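Local coordinates for testis-expressed protein 101 (Mus musculus, PDB 7BPS), which helps sperm bind the zona pellucida and migrate into the oviduct, probably acting through the adhesion molecule ADAM3, at residues 48-53 / 122-127; 55-60 / 154-159; 71-76 / 173-178. All coordinates share one frame; numbering follows the deposited sequence.

Contact 1. Residues 48-53 / 122-127; sequences DGTRTV and TCVALG
V124 is met by three residues of 48-53: T50, R51 and V53. CG2 of V124 takes the closest approaches, lying 3.2 Å from OG1 of T50 and equally near the carbonyl oxygen of R51. Its chi1 of -64° puts CG1 beside the backbone N and anti to the carbonyl carbon, which leaves CG2 between the two. V53 also packs here, its CG2 4.0 Å from CB of V124 as the two side chains run antiparallel past one another. The V53 and L126 side chains meet at a slant, CG1 of V53 3.8 Å from CD2 of L126. At the far end, CG2 of T122 rests 3.4 Å from the carbonyl oxygen of D48, while CG2 of T50 comes within 4.0 Å of CA of C123.

Two bonds on its own side of the contact hold the T50 hydroxyl: OG1 donates to the carbonyl oxygen of R51 at 2.6 Å, in the carbonyl plane and on a lone pair, and the backbone N of A47 bonds to it. The T122 hydroxyl turns to C120 O, leaving its methyl for this contact.

C123 points the other way, into its disulfide with C129. The turn entering strand 52-61 of the first Ly6/uPAR domain thus lies on strand 119-126 of the second, with L15 and L13 of strand 6-16 and V160 of strand 158-163 packing beside V53 and L126.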
loop_
_atom_site.group_PDB
_atom_site.type_symbol
_atom_site.label_atom_id
_atom_site.label_comp_id
_atom_site.label_asym_id
_atom_site.label_seq_id
_atom_site.Cartn_x
_atom_site.Cartn_y
_atom_site.Cartn_z
ATOM N N ASP A 48 7.993 11.606 -1.995
ATOM C CA ASP A 48 8.469 12.788 -1.251
ATOM C C ASP A 48 7.449 13.913 -1.422
ATOM O O ASP A 48 7.117 14.227 -2.559
ATOM C CB ASP A 48 9.828 13.226 -1.792
ATOM C CG ASP A 48 10.463 14.327 -0.968
ATOM O OD1 ASP A 48 10.015 14.534 0.176
ATOM O OD2 ASP A 48 11.409 14.913 -1.471
ATOM N N GLY A 49 6.942 14.460 -0.331
ATOM C CA GLY A 49 6.049 15.627 -0.347
ATOM C C GLY A 49 4.642 15.334 -0.870
ATOM O O GLY A 49 3.903 16.310 -1.044
ATOM N N THR A 50 4.239 14.078 -1.114
ATOM C CA THR A 50 2.874 13.816 -1.675
ATOM C C THR A 50 1.909 13.422 -0.564
ATOM O O THR A 50 2.333 13.236 0.559
ATOM C CB THR A 50 2.837 12.791 -2.821
ATOM O OG1 THR A 50 3.075 11.500 -2.258
ATOM C CG2 THR A 50 3.831 13.117 -3.919
ATOM N N ARG A 51 0.628 13.295 -0.893
ATOM C CA ARG A 51 -0.301 12.528 -0.030
ATOM C C ARG A 51 0.062 11.041 -0.116
ATOM O O ARG A 51 0.963 10.638 -0.934
ATOM C CB ARG A 51 -1.746 12.756 -0.457
ATOM C CG ARG A 51 -2.131 14.223 -0.470
ATOM C CD ARG A 51 -3.631 14.331 -0.613
ATOM N NE ARG A 51 -4.124 15.535 0.003
ATOM C CZ ARG A 51 -4.372 16.662 -0.641
ATOM N NH1 ARG A 51 -4.176 16.731 -1.948
ATOM N NH2 ARG A 51 -4.832 17.706 0.035
ATOM N N THR A 52 -0.612 10.241 0.693
ATOM C CA THR A 52 -0.381 8.788 0.803
ATOM C C THR A 52 -1.581 8.066 0.186
ATOM O O THR A 52 -2.737 8.369 0.578
ATOM C CB THR A 52 -0.160 8.401 2.263
ATOM O OG1 THR A 52 1.029 9.060 2.676
ATOM C CG2 THR A 52 0.004 6.918 2.464
ATOM N N VAL A 53 -1.312 7.161 -0.748
ATOM C CA VAL A 53 -2.349 6.245 -1.288
ATOM C C VAL A 53 -2.589 5.158 -0.231
ATOM O O VAL A 53 -1.620 4.594 0.265
ATOM C CB VAL A 53 -1.917 5.653 -2.639
ATOM C CG1 VAL A 53 -2.982 4.739 -3.231
ATOM C CG2 VAL A 53 -1.595 6.765 -3.612
ATOM N N THR A 122 7.873 13.804 -9.576
ATOM C CA THR A 122 7.399 13.220 -8.306
ATOM C C THR A 122 5.871 13.285 -8.252
ATOM O O THR A 122 5.321 14.380 -8.392
ATOM C CB THR A 122 8.027 13.961 -7.114
ATOM O OG1 THR A 122 9.463 13.907 -7.251
ATOM C CG2 THR A 122 7.551 13.414 -5.783
ATOM N N CYS A 123 5.213 12.165 -7.979
ATOM C CA CYS A 123 3.745 12.134 -7.756
ATOM C C CYS A 123 3.302 10.758 -7.242
ATOM O O CYS A 123 4.043 9.775 -7.381
ATOM C CB CYS A 123 3.003 12.471 -9.046
ATOM S SG CYS A 123 3.156 11.178 -10.311
ATOM N N VAL A 124 2.101 10.717 -6.684
ATOM C CA VAL A 124 1.323 9.479 -6.455
ATOM C C VAL A 124 -0.125 9.790 -6.795
ATOM O O VAL A 124 -0.595 10.925 -6.579
ATOM C CB VAL A 124 1.401 8.943 -5.017
ATOM C CG1 VAL A 124 2.807 8.524 -4.646
ATOM C CG2 VAL A 124 0.839 9.932 -4.012
ATOM N N ALA A 125 -0.804 8.805 -7.344
ATOM C CA ALA A 125 -2.242 8.910 -7.643
ATOM C C ALA A 125 -2.816 7.506 -7.859
ATOM O O ALA A 125 -2.105 6.598 -8.342
ATOM C CB ALA A 125 -2.470 9.812 -8.844
ATOM N N LEU A 126 -4.055 7.338 -7.438
ATOM C CA LEU A 126 -4.955 6.294 -7.965
ATOM C C LEU A 126 -5.297 6.696 -9.393
ATOM O O LEU A 126 -5.706 7.834 -9.598
ATOM C CB LEU A 126 -6.179 6.239 -7.066
ATOM C CG LEU A 126 -5.863 5.640 -5.706
ATOM C CD1 LEU A 126 -6.977 5.945 -4.726
ATOM C CD2 LEU A 126 -5.640 4.146 -5.837
ATOM N N GLY A 127 -5.020 5.804 -10.333
ATOM C CA GLY A 127 -5.122 6.085 -11.767
ATOM C C GLY A 127 -3.843 6.695 -12.282
ATOM O O GLY A 127 -2.816 6.009 -12.292
#

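Contact 2. Residues 55-60 / 154-159; sequences LASKSC and GGMDAT
M156 reaches from its loop onto strand 52-61 and packs against L55 and S57, carrying most of the apolar contact. Its chain is bent at both chi2 (-51°) and chi3 (-73°), which folds it so that SD and CE lie against the A56 backbone. CG of M156 lies 3.9 Å from CB of S57, and its methyl CE lies 3.9 Å from CB of L55, so the thioether reaches from S57 to L55. A second apolar pair forms further on, where CD2 of L55 meets CB of A158 at 4.2 Å.

The methionine also lies against polar backbone atoms, as plain van der Waals contacts: CE of M156 is 3.7 Å from the amide N of A56, and SD of M156 is 3.9 Å from the carbonyl oxygen of A56.

In S57, chi1 of 170° sets OG anti to the backbone N, where it bonds to Q39 NE2.

Strand 52-61 lies in the first domain's sheet between strands 6-16 and 37-46. M156 also touches Q11 of the former, while F151 of strand 143-152 packs on L55 from the second domain, so the loop entering strand 158-163 closes over the face of the first sheet.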
loop_
_atom_site.group_PDB
_atom_site.type_symbol
_atom_site.label_atom_id
_atom_site.label_comp_id
_atom_site.label_asym_id
_atom_site.label_seq_id
_atom_site.Cartn_x
_atom_site.Cartn_y
_atom_site.Cartn_z
ATOM N N LEU A 55 -4.757 1.639 0.223
ATOM C CA LEU A 55 -5.555 0.457 -0.167
ATOM C C LEU A 55 -5.806 -0.337 1.121
ATOM O O LEU A 55 -4.846 -0.921 1.672
ATOM C CB LEU A 55 -4.811 -0.371 -1.223
ATOM C CG LEU A 55 -4.393 0.389 -2.486
ATOM C CD1 LEU A 55 -2.967 0.922 -2.359
ATOM C CD2 LEU A 55 -4.505 -0.462 -3.740
ATOM N N ALA A 56 -7.040 -0.291 1.621
ATOM C CA ALA A 56 -7.477 -0.922 2.885
ATOM C C ALA A 56 -8.590 -1.940 2.603
ATOM O O ALA A 56 -9.670 -1.562 2.070
ATOM C CB ALA A 56 -7.920 0.126 3.882
ATOM N N SER A 57 -8.325 -3.188 2.979
ATOM C CA SER A 57 -9.225 -4.346 2.799
ATOM C C SER A 57 -9.522 -5.015 4.145
ATOM O O SER A 57 -8.574 -5.359 4.856
ATOM C CB SER A 57 -8.636 -5.328 1.856
ATOM O OG SER A 57 -9.403 -6.498 1.888
ATOM N N LYS A 58 -10.809 -5.200 4.447
ATOM C CA LYS A 58 -11.303 -6.123 5.495
ATOM C C LYS A 58 -12.313 -7.083 4.854
ATOM O O LYS A 58 -13.138 -6.633 4.054
ATOM C CB LYS A 58 -11.897 -5.331 6.651
ATOM C CG LYS A 58 -10.869 -4.575 7.473
ATOM C CD LYS A 58 -11.395 -4.161 8.823
ATOM C CE LYS A 58 -10.424 -3.279 9.584
ATOM N NZ LYS A 58 -10.957 -2.946 10.926
ATOM N N SER A 59 -12.216 -8.378 5.161
ATOM C CA SER A 59 -13.089 -9.417 4.565
ATOM C C SER A 59 -13.005 -10.751 5.310
ATOM O O SER A 59 -12.091 -10.985 6.152
ATOM C CB SER A 59 -12.792 -9.598 3.094
ATOM O OG SER A 59 -11.566 -10.268 2.882
ATOM N N CYS A 60 -13.996 -11.579 5.010
ATOM C CA CYS A 60 -13.965 -13.045 5.155
ATOM C C CYS A 60 -12.976 -13.580 4.140
ATOM O O CYS A 60 -12.915 -13.029 3.058
ATOM C CB CYS A 60 -15.343 -13.629 4.905
ATOM S SG CYS A 60 -16.575 -12.942 6.038
ATOM N N GLY A 154 -9.787 -9.495 -4.070
ATOM C CA GLY A 154 -10.264 -9.016 -2.768
ATOM C C GLY A 154 -11.224 -7.869 -2.911
ATOM O O GLY A 154 -11.450 -7.211 -1.884
ATOM N N GLY A 155 -11.785 -7.644 -4.107
ATOM C CA GLY A 155 -12.642 -6.474 -4.391
ATOM C C GLY A 155 -11.837 -5.170 -4.330
ATOM O O GLY A 155 -12.432 -4.104 -4.053
ATOM N N MET A 156 -10.526 -5.238 -4.607
ATOM C CA MET A 156 -9.561 -4.134 -4.396
ATOM C C MET A 156 -8.893 -3.733 -5.707
ATOM O O MET A 156 -7.833 -3.083 -5.588
ATOM C CB MET A 156 -8.420 -4.562 -3.456
ATOM C CG MET A 156 -8.807 -4.680 -2.017
ATOM S SD MET A 156 -9.664 -3.202 -1.430
ATOM C CE MET A 156 -8.247 -2.110 -1.357
ATOM N N ASP A 157 -9.474 -4.059 -6.869
ATOM C CA ASP A 157 -8.848 -3.858 -8.206
ATOM C C ASP A 157 -8.582 -2.363 -8.416
ATOM O O ASP A 157 -9.523 -1.569 -8.227
ATOM C CB ASP A 157 -9.724 -4.430 -9.323
ATOM C CG ASP A 157 -10.043 -5.899 -9.143
ATOM O OD1 ASP A 157 -9.370 -6.720 -9.772
ATOM O OD2 ASP A 157 -10.961 -6.191 -8.389
ATOM N N ALA A 158 -7.338 -1.992 -8.729
ATOM C CA ALA A 158 -6.867 -0.592 -8.747
ATOM C C ALA A 158 -5.538 -0.467 -9.493
ATOM O O ALA A 158 -4.844 -1.480 -9.611
ATOM C CB ALA A 158 -6.737 -0.140 -7.316
ATOM N N THR A 159 -5.202 0.722 -9.990
ATOM C CA THR A 159 -3.834 1.106 -10.418
ATOM C C THR A 159 -3.375 2.337 -9.617
ATOM O O THR A 159 -4.198 3.256 -9.345
ATOM C CB THR A 159 -3.665 1.603 -11.860
ATOM O OG1 THR A 159 -4.871 2.157 -12.370
ATOM C CG2 THR A 159 -3.151 0.563 -12.805
#

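Contact 3. Residues 71-76 / 173-178; sequences IQYTAP and LMAMID
Y73 and M174 form a Met-aromatic contact. The methyl CE of M174 stands 3.7 Å from the Y73 ring centroid and only 7° off the normal, a CH-pi arrangement over the face; SD follows at 4.4 Å, 19° off the normal. Bends at chi2 and chi3 bring the methionine's end back over the ring. The opposite face is taken by CG2 of I71 of the same segment, so a methyl lies over each face.

Two further side chains touch the tyrosine: CB of A175 lies at the edge near the ring plane, and CD1 of I177 approaches CE1 of Y73 obliquely at 3.8 Å, the isoleucine crossing the tyrosine at about a right angle. Y73 OH is hydrogen-bonded to S83 OG.

Both segments bend here. Y73 and T74 face A81 of strand 80-88 in a classic beta bulge where the chain turns a corner, while M174 to I177 form a type I' turn closed by I177 N to M174 O.

The polar link between the segments is T74 OG1 donating to L173 O at 2.5 Å, tilted 29° from the carbonyl plane. CD1 of L173 lies 3.8 Å from that same OG1. The carboxylate of E187 accepts hydrogen bonds from the amides of L173 and M174.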
loop_
_atom_site.group_PDB
_atom_site.type_symbol
_atom_site.label_atom_id
_atom_site.label_comp_id
_atom_site.label_asym_id
_atom_site.label_seq_id
_atom_site.Cartn_x
_atom_site.Cartn_y
_atom_site.Cartn_z
ATOM N N ILE A 71 5.360 -5.153 6.571
ATOM C CA ILE A 71 6.448 -5.073 5.561
ATOM C C ILE A 71 6.680 -3.606 5.188
ATOM O O ILE A 71 5.713 -2.888 4.869
ATOM C CB ILE A 71 6.130 -5.937 4.328
ATOM C CG1 ILE A 71 5.989 -7.407 4.709
ATOM C CG2 ILE A 71 7.183 -5.747 3.240
ATOM C CD1 ILE A 71 5.405 -8.272 3.616
ATOM N N GLN A 72 7.947 -3.216 5.174
ATOM C CA GLN A 72 8.425 -2.020 4.453
ATOM C C GLN A 72 9.081 -2.496 3.158
ATOM O O GLN A 72 10.174 -3.111 3.213
ATOM C CB GLN A 72 9.372 -1.209 5.335
ATOM C CG GLN A 72 9.908 0.007 4.615
ATOM C CD GLN A 72 10.530 0.994 5.557
ATOM O OE1 GLN A 72 9.909 1.992 5.935
ATOM N NE2 GLN A 72 11.789 0.727 5.888
ATOM N N TYR A 73 8.431 -2.252 2.026
ATOM C CA TYR A 73 8.897 -2.742 0.702
ATOM C C TYR A 73 10.075 -1.872 0.285
ATOM O O TYR A 73 11.105 -2.383 -0.118
ATOM C CB TYR A 73 7.749 -2.731 -0.313
ATOM C CG TYR A 73 6.569 -3.556 0.123
ATOM C CD1 TYR A 73 6.448 -4.870 -0.292
ATOM C CD2 TYR A 73 5.589 -3.052 0.960
ATOM C CE1 TYR A 73 5.397 -5.667 0.124
ATOM C CE2 TYR A 73 4.532 -3.841 1.387
ATOM C CZ TYR A 73 4.428 -5.152 0.955
ATOM O OH TYR A 73 3.421 -5.989 1.353
ATOM N N THR A 74 9.903 -0.568 0.439
ATOM C CA THR A 74 10.873 0.462 0.018
ATOM C C THR A 74 10.962 1.508 1.132
ATOM O O THR A 74 9.920 1.906 1.659
ATOM C CB THR A 74 10.476 1.075 -1.330
ATOM O OG1 THR A 74 10.482 0.106 -2.385
ATOM C CG2 THR A 74 11.397 2.217 -1.700
ATOM N N ALA A 75 12.173 1.915 1.489
ATOM C CA ALA A 75 12.449 2.807 2.634
ATOM C C ALA A 75 12.720 4.217 2.140
ATOM O O ALA A 75 13.203 4.421 1.027
ATOM C CB ALA A 75 13.625 2.289 3.414
ATOM N N PRO A 76 12.409 5.234 2.967
ATOM C CA PRO A 76 12.798 6.610 2.666
ATOM C C PRO A 76 14.324 6.685 2.650
ATOM O O PRO A 76 15.003 5.769 3.105
ATOM C CB PRO A 76 12.154 7.420 3.794
ATOM C CG PRO A 76 12.031 6.435 4.945
ATOM C CD PRO A 76 11.750 5.106 4.274
ATOM N N LEU A 173 9.828 -1.007 -6.358
ATOM C CA LEU A 173 9.034 -0.285 -5.340
ATOM C C LEU A 173 8.378 -1.322 -4.419
ATOM O O LEU A 173 8.403 -1.124 -3.185
ATOM C CB LEU A 173 7.997 0.611 -6.027
ATOM C CG LEU A 173 7.066 1.373 -5.079
ATOM C CD1 LEU A 173 7.859 2.209 -4.079
ATOM C CD2 LEU A 173 6.101 2.248 -5.846
ATOM N N MET A 174 7.806 -2.390 -4.983
ATOM C CA MET A 174 7.083 -3.396 -4.169
ATOM C C MET A 174 8.015 -4.589 -3.874
ATOM O O MET A 174 7.523 -5.663 -3.493
ATOM C CB MET A 174 5.794 -3.834 -4.866
ATOM C CG MET A 174 4.719 -2.789 -4.833
ATOM S SD MET A 174 4.319 -2.261 -3.142
ATOM C CE MET A 174 3.518 -3.726 -2.500
ATOM N N ALA A 175 9.328 -4.385 -3.989
ATOM C CA ALA A 175 10.387 -5.341 -3.594
ATOM C C ALA A 175 10.132 -6.732 -4.183
ATOM O O ALA A 175 10.542 -7.686 -3.564
ATOM C CB ALA A 175 10.493 -5.375 -2.095
ATOM N N MET A 176 9.530 -6.827 -5.370
ATOM C CA MET A 176 9.374 -8.108 -6.102
ATOM C C MET A 176 8.451 -9.023 -5.304
ATOM O O MET A 176 8.503 -10.249 -5.538
ATOM C CB MET A 176 10.729 -8.798 -6.319
ATOM C CG MET A 176 11.701 -7.945 -7.148
ATOM S SD MET A 176 13.244 -8.823 -7.497
ATOM C CE MET A 176 12.703 -9.768 -8.923
ATOM N N ILE A 177 7.634 -8.458 -4.416
ATOM C CA ILE A 177 6.569 -9.230 -3.706
ATOM C C ILE A 177 5.268 -9.115 -4.520
ATOM O O ILE A 177 4.893 -7.999 -4.848
ATOM C CB ILE A 177 6.453 -8.771 -2.241
ATOM C CG1 ILE A 177 7.746 -9.130 -1.489
ATOM C CG2 ILE A 177 5.208 -9.377 -1.590
ATOM C CD1 ILE A 177 7.957 -8.440 -0.170
ATOM N N ASP A 178 4.650 -10.252 -4.818
ATOM C CA ASP A 178 3.521 -10.484 -5.759
ATOM C C ASP A 178 2.185 -10.304 -5.045
ATOM O O ASP A 178 1.134 -10.319 -5.724
ATOM C CB ASP A 178 3.440 -11.954 -6.213
ATOM C CG ASP A 178 4.642 -12.456 -6.990
ATOM O OD1 ASP A 178 5.388 -11.615 -7.532
ATOM O OD2 ASP A 178 4.834 -13.687 -7.040
#

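How the contacts relate
All three contacts join the first Ly6/uPAR domain to the second. Their first segments follow one another along the chain as 48-53, 55-60 and 71-76, and their partners keep that order at 122-127, 154-159 and 173-178, so the pairs interleave. Contacts 1 and 2 share strand 52-61, have centres about 19 Å apart and touch where the amide of G127 probably hydrogen-bonds to T159 O, linking neighbouring strands 119-126 and 158-163. Contact 3 lies at the end of the outermost strand 68-72, its centre about 16 Å from that of contact 1 and about 18 Å from that of contact 2, without touching either. The three contacts are spread over the interface between the tandem domains, consistent with the two packing against each other.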